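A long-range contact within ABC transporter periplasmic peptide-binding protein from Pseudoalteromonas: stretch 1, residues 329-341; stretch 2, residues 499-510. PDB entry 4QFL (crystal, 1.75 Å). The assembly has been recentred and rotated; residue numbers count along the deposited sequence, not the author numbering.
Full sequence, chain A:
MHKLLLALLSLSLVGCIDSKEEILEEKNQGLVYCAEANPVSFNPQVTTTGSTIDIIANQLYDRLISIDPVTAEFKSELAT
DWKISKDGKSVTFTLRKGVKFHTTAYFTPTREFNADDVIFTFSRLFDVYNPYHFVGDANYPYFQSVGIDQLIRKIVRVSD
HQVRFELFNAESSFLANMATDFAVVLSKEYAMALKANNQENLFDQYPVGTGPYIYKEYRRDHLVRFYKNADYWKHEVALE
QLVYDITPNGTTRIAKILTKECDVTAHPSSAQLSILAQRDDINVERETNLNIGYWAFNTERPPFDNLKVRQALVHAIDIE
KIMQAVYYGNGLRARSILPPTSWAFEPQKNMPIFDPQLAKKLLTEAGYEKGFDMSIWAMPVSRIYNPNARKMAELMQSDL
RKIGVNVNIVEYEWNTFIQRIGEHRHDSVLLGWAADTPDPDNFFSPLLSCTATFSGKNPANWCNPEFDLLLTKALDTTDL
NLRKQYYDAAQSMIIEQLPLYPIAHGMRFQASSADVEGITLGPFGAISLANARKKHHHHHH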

# COMPACT_ATOMS: atom_id res chain seq x y z
N GLY A 329 10.35 17.98 -11.04
CA GLY A 329 9.99 17.79 -12.43
C GLY A 329 9.79 16.34 -12.86
O GLY A 329 9.47 16.08 -14.00
N ASN A 330 9.99 15.41 -11.94
CA ASN A 330 9.84 13.99 -12.25
C ASN A 330 8.39 13.47 -12.16
O ASN A 330 8.09 12.37 -12.65
CB ASN A 330 10.75 13.16 -11.33
CG ASN A 330 12.20 13.59 -11.41
OD1 ASN A 330 12.72 13.87 -12.49
ND2 ASN A 330 12.86 13.67 -10.26
N GLY A 331 7.50 14.23 -11.54
CA GLY A 331 6.13 13.79 -11.35
C GLY A 331 5.21 14.22 -12.47
O GLY A 331 5.58 15.03 -13.32
N LEU A 332 4.00 13.67 -12.49
CA LEU A 332 2.98 14.08 -13.44
C LEU A 332 1.84 14.76 -12.70
O LEU A 332 1.32 14.22 -11.73
CB LEU A 332 2.43 12.88 -14.22
CG LEU A 332 3.27 12.20 -15.31
CD1 LEU A 332 2.47 11.09 -15.95
CD2 LEU A 332 3.74 13.19 -16.38
N ARG A 333 1.44 15.94 -13.15
CA ARG A 333 0.37 16.66 -12.48
C ARG A 333 -0.92 15.84 -12.56
O ARG A 333 -1.26 15.31 -13.61
CB ARG A 333 0.18 18.05 -13.10
CG ARG A 333 -0.90 18.89 -12.44
CD ARG A 333 -0.87 20.33 -12.93
NE ARG A 333 -1.93 21.14 -12.33
CZ ARG A 333 -1.88 22.47 -12.19
NH1 ARG A 333 -0.82 23.15 -12.61
NH2 ARG A 333 -2.89 23.11 -11.62
N ALA A 334 -1.64 15.74 -11.44
CA ALA A 334 -2.84 14.93 -11.38
C ALA A 334 -4.00 15.60 -12.11
O ALA A 334 -4.24 16.78 -11.92
CB ALA A 334 -3.23 14.66 -9.94
N ARG A 335 -4.71 14.81 -12.92
CA ARG A 335 -5.92 15.24 -13.62
C ARG A 335 -7.16 14.47 -13.12
O ARG A 335 -8.28 14.67 -13.60
CB ARG A 335 -5.74 15.08 -15.13
CG ARG A 335 -5.45 16.39 -15.87
CD ARG A 335 -4.01 16.86 -15.78
NE ARG A 335 -3.95 18.31 -15.96
CZ ARG A 335 -2.84 19.01 -16.19
NH1 ARG A 335 -1.67 18.40 -16.28
NH2 ARG A 335 -2.91 20.32 -16.34
N SER A 336 -6.94 13.60 -12.15
CA SER A 336 -7.97 12.77 -11.55
C SER A 336 -7.28 12.06 -10.40
O SER A 336 -6.07 12.12 -10.30
CB SER A 336 -8.46 11.74 -12.56
OG SER A 336 -9.26 10.76 -11.91
N ILE A 337 -8.03 11.39 -9.53
CA ILE A 337 -7.37 10.57 -8.52
C ILE A 337 -6.53 9.45 -9.19
O ILE A 337 -5.47 9.05 -8.68
CB ILE A 337 -8.35 10.01 -7.45
CG1 ILE A 337 -7.56 9.38 -6.29
CG2 ILE A 337 -9.32 8.99 -8.05
CD1 ILE A 337 -8.38 8.90 -5.13
N LEU A 338 -6.99 8.97 -10.34
CA LEU A 338 -6.31 7.89 -11.02
C LEU A 338 -5.14 8.41 -11.84
O LEU A 338 -5.28 9.43 -12.51
CB LEU A 338 -7.28 7.15 -11.96
CG LEU A 338 -8.42 6.37 -11.30
CD1 LEU A 338 -9.25 5.58 -12.33
CD2 LEU A 338 -7.87 5.46 -10.22
N PRO A 339 -4.00 7.71 -11.78
CA PRO A 339 -2.85 8.06 -12.63
C PRO A 339 -3.22 7.78 -14.08
O PRO A 339 -4.08 6.94 -14.33
CB PRO A 339 -1.76 7.10 -12.15
CG PRO A 339 -2.49 5.95 -11.53
CD PRO A 339 -3.72 6.55 -10.91
N PRO A 340 -2.59 8.49 -15.03
CA PRO A 340 -2.96 8.38 -16.45
C PRO A 340 -2.69 7.01 -17.02
O PRO A 340 -3.18 6.72 -18.11
CB PRO A 340 -2.08 9.43 -17.13
CG PRO A 340 -0.93 9.63 -16.20
CD PRO A 340 -1.52 9.48 -14.82
N THR A 341 -1.94 6.17 -16.30
CA THR A 341 -1.67 4.81 -16.75
C THR A 341 -2.71 3.79 -16.28
O THR A 341 -2.66 2.63 -16.67
CB THR A 341 -0.27 4.33 -16.31
OG1 THR A 341 -0.04 4.69 -14.94
CG2 THR A 341 0.82 4.96 -17.18
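Stretch 2 499-510: PLYPIAHGMRFQ

Stretch 2 lies along stretch 1 as an antiparallel neighbour, joined to it by a very short piece of sheet. Residues 500 to 505 form a strand, extended except at Ile503, whose psi of -58° breaks the run; the chain runs on through Gly506 with a gentle bend, and a second strand leads on to Gln510. Stretch 1 is strand only at Leu332 and Arg333; beyond them it runs as a loop that curls round one side chain of stretch 2, that of His505. As stretch 1 advances from Gly331 to Ile337, its backbone neighbours on stretch 2 step backward from Gly506 to Pro502.

Three backbone hydrogen bonds fix this register. Leu332 and His505 form an antiparallel hydrogen-bonded pair, with Leu332 N donating to His505 O at 2.9 Å and His505 N to Leu332 O at 2.9 Å. One step along, Arg333 and Ala504 form a non-hydrogen-bonded pair, their CA atoms 4.5 Å apart, and Ala334 N then reaches Ile503 O at 3.0 Å. Leu332 O also receives a CA-H...O contact from Ala504 CA at 3.3 Å. Beside the ladder, Gly331 CA packs 3.3 Å from His505 O. An ideal CB on Gly331 would fall equally near that oxygen, a tight fit, so the absence of a side chain suits this position.

The main bump is the imidazole of His505, by far the most extensively covered residue of the contact. Its side chain leaves the strand on the same face of the sheet as that of Leu332, and the loop from Ala334 to Pro340 bends into a hollow around it. The two prolines roof one face of the ring: Pro339 CA lies 3.5 Å from the ring centroid and Pro340 CD 4.1 Å from it, both as CH-pi contacts. Flat aromatic surface and compact proline ring fit together well. Carbonyl oxygens of Ser336 and Ile337 lie near the plane of the ring, at its edge. Ala334 CA also lies close beside the ring.

The small methyl of Ala334 points toward stretch 2 and settles beside Pro502, with Ala334 CB 3.7 Å from Pro502 CB. Pro502 is a second bump: its CA-to-CB bond points toward stretch 1, and its ring enters the bend at Ser336 and Ile337, where Pro502 CB lies 3.5 Å from Ser336 O and Pro502 CG 3.6 Å from Ile337 N. Within that bend, Leu338 N donates to Ser336 OG at 3.3 Å. Ile337 extends the apolar packing, with its CD1 4.1 Å from CD1 of Leu500, whose CA-to-CB bond points toward stretch 1.

Past Gly506 the contact continues without cross-stretch hydrogen bonds. The CA-to-CB bond of Met507 points toward stretch 1, and its CG meets Asn330 O at 3.1 Å, but the end of this flexible side chain leads away. Phe509 closes this end, its CZ 3.9 Å from Asn330 ND2. Together the two stretches bury 664 Å², counting both sides.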

# COMPACT_ATOMS: atom_id res chain seq x y z
N PRO A 499 -13.35 15.30 -1.25
CA PRO A 499 -12.91 14.73 0.03
C PRO A 499 -11.39 14.83 0.09
O PRO A 499 -10.82 15.12 1.13
CB PRO A 499 -13.37 13.28 -0.07
CG PRO A 499 -13.55 13.02 -1.55
CD PRO A 499 -13.98 14.31 -2.13
N LEU A 500 -10.74 14.61 -1.04
CA LEU A 500 -9.33 14.86 -1.15
C LEU A 500 -9.04 15.48 -2.51
O LEU A 500 -9.87 15.40 -3.43
CB LEU A 500 -8.53 13.57 -0.95
CG LEU A 500 -8.92 12.33 -1.77
CD1 LEU A 500 -8.49 12.48 -3.23
CD2 LEU A 500 -8.34 11.05 -1.18
N TYR A 501 -7.87 16.08 -2.63
CA TYR A 501 -7.47 16.77 -3.85
C TYR A 501 -6.26 16.07 -4.43
O TYR A 501 -5.18 16.13 -3.83
CB TYR A 501 -7.10 18.21 -3.51
CG TYR A 501 -6.55 19.03 -4.66
CD1 TYR A 501 -7.11 18.98 -5.93
CD2 TYR A 501 -5.49 19.90 -4.45
CE1 TYR A 501 -6.60 19.76 -6.97
CE2 TYR A 501 -4.98 20.68 -5.47
CZ TYR A 501 -5.54 20.61 -6.73
OH TYR A 501 -5.01 21.40 -7.72
N PRO A 502 -6.44 15.40 -5.58
CA PRO A 502 -5.32 14.76 -6.27
C PRO A 502 -4.28 15.80 -6.61
O PRO A 502 -4.61 16.83 -7.19
CB PRO A 502 -5.97 14.23 -7.56
CG PRO A 502 -7.40 14.05 -7.21
CD PRO A 502 -7.72 15.16 -6.26
N ILE A 503 -3.02 15.56 -6.25
CA ILE A 503 -1.99 16.53 -6.56
C ILE A 503 -1.11 16.06 -7.70
O ILE A 503 -1.03 16.73 -8.72
CB ILE A 503 -1.15 16.87 -5.33
CG1 ILE A 503 -2.00 17.66 -4.34
CG2 ILE A 503 0.07 17.67 -5.73
CD1 ILE A 503 -1.74 17.32 -2.91
N ALA A 504 -0.49 14.90 -7.54
CA ALA A 504 0.49 14.44 -8.52
C ALA A 504 0.70 12.93 -8.46
O ALA A 504 0.26 12.26 -7.54
CB ALA A 504 1.80 15.14 -8.30
N HIS A 505 1.39 12.41 -9.46
CA HIS A 505 1.79 11.02 -9.47
C HIS A 505 3.31 10.97 -9.59
O HIS A 505 3.87 11.59 -10.49
CB HIS A 505 1.14 10.30 -10.64
CG HIS A 505 -0.34 10.55 -10.76
ND1 HIS A 505 -0.87 11.45 -11.65
CD2 HIS A 505 -1.39 10.02 -10.09
CE1 HIS A 505 -2.19 11.46 -11.53
NE2 HIS A 505 -2.52 10.61 -10.59
N GLY A 506 3.96 10.26 -8.67
CA GLY A 506 5.42 10.19 -8.66
C GLY A 506 6.01 9.08 -9.51
O GLY A 506 5.31 8.17 -9.96
N MET A 507 7.32 9.18 -9.75
CA MET A 507 8.11 8.08 -10.34
C MET A 507 8.62 7.20 -9.21
O MET A 507 8.87 7.69 -8.10
CB MET A 507 9.29 8.63 -11.15
CG MET A 507 8.90 9.36 -12.42
SD MET A 507 8.15 8.24 -13.60
CE MET A 507 9.47 7.07 -13.78
N ARG A 508 8.76 5.91 -9.48
CA ARG A 508 9.30 4.99 -8.49
C ARG A 508 10.82 4.89 -8.62
O ARG A 508 11.32 4.39 -9.62
CB ARG A 508 8.65 3.62 -8.66
CG ARG A 508 8.93 2.66 -7.54
CD ARG A 508 8.16 1.37 -7.70
NE ARG A 508 8.16 0.63 -6.44
CZ ARG A 508 7.34 -0.38 -6.18
NH1 ARG A 508 6.48 -0.78 -7.10
NH2 ARG A 508 7.39 -0.99 -5.00
N PHE A 509 11.56 5.38 -7.63
CA PHE A 509 13.02 5.33 -7.65
C PHE A 509 13.60 4.33 -6.65
O PHE A 509 13.04 4.11 -5.58
CB PHE A 509 13.63 6.69 -7.29
CG PHE A 509 13.41 7.77 -8.31
CD1 PHE A 509 14.27 7.89 -9.40
CD2 PHE A 509 12.39 8.69 -8.15
CE1 PHE A 509 14.09 8.90 -10.32
CE2 PHE A 509 12.19 9.70 -9.08
CZ PHE A 509 13.05 9.80 -10.17
N GLN A 510 14.74 3.74 -6.99
CA GLN A 510 15.54 3.00 -6.03
C GLN A 510 17.02 3.06 -6.35
O GLN A 510 17.42 2.88 -7.50
CB GLN A 510 15.10 1.54 -5.96
CG GLN A 510 15.92 0.73 -4.97
CD GLN A 510 15.39 -0.66 -4.83
OE1 GLN A 510 15.72 -1.54 -5.62
NE2 GLN A 510 14.53 -0.87 -3.84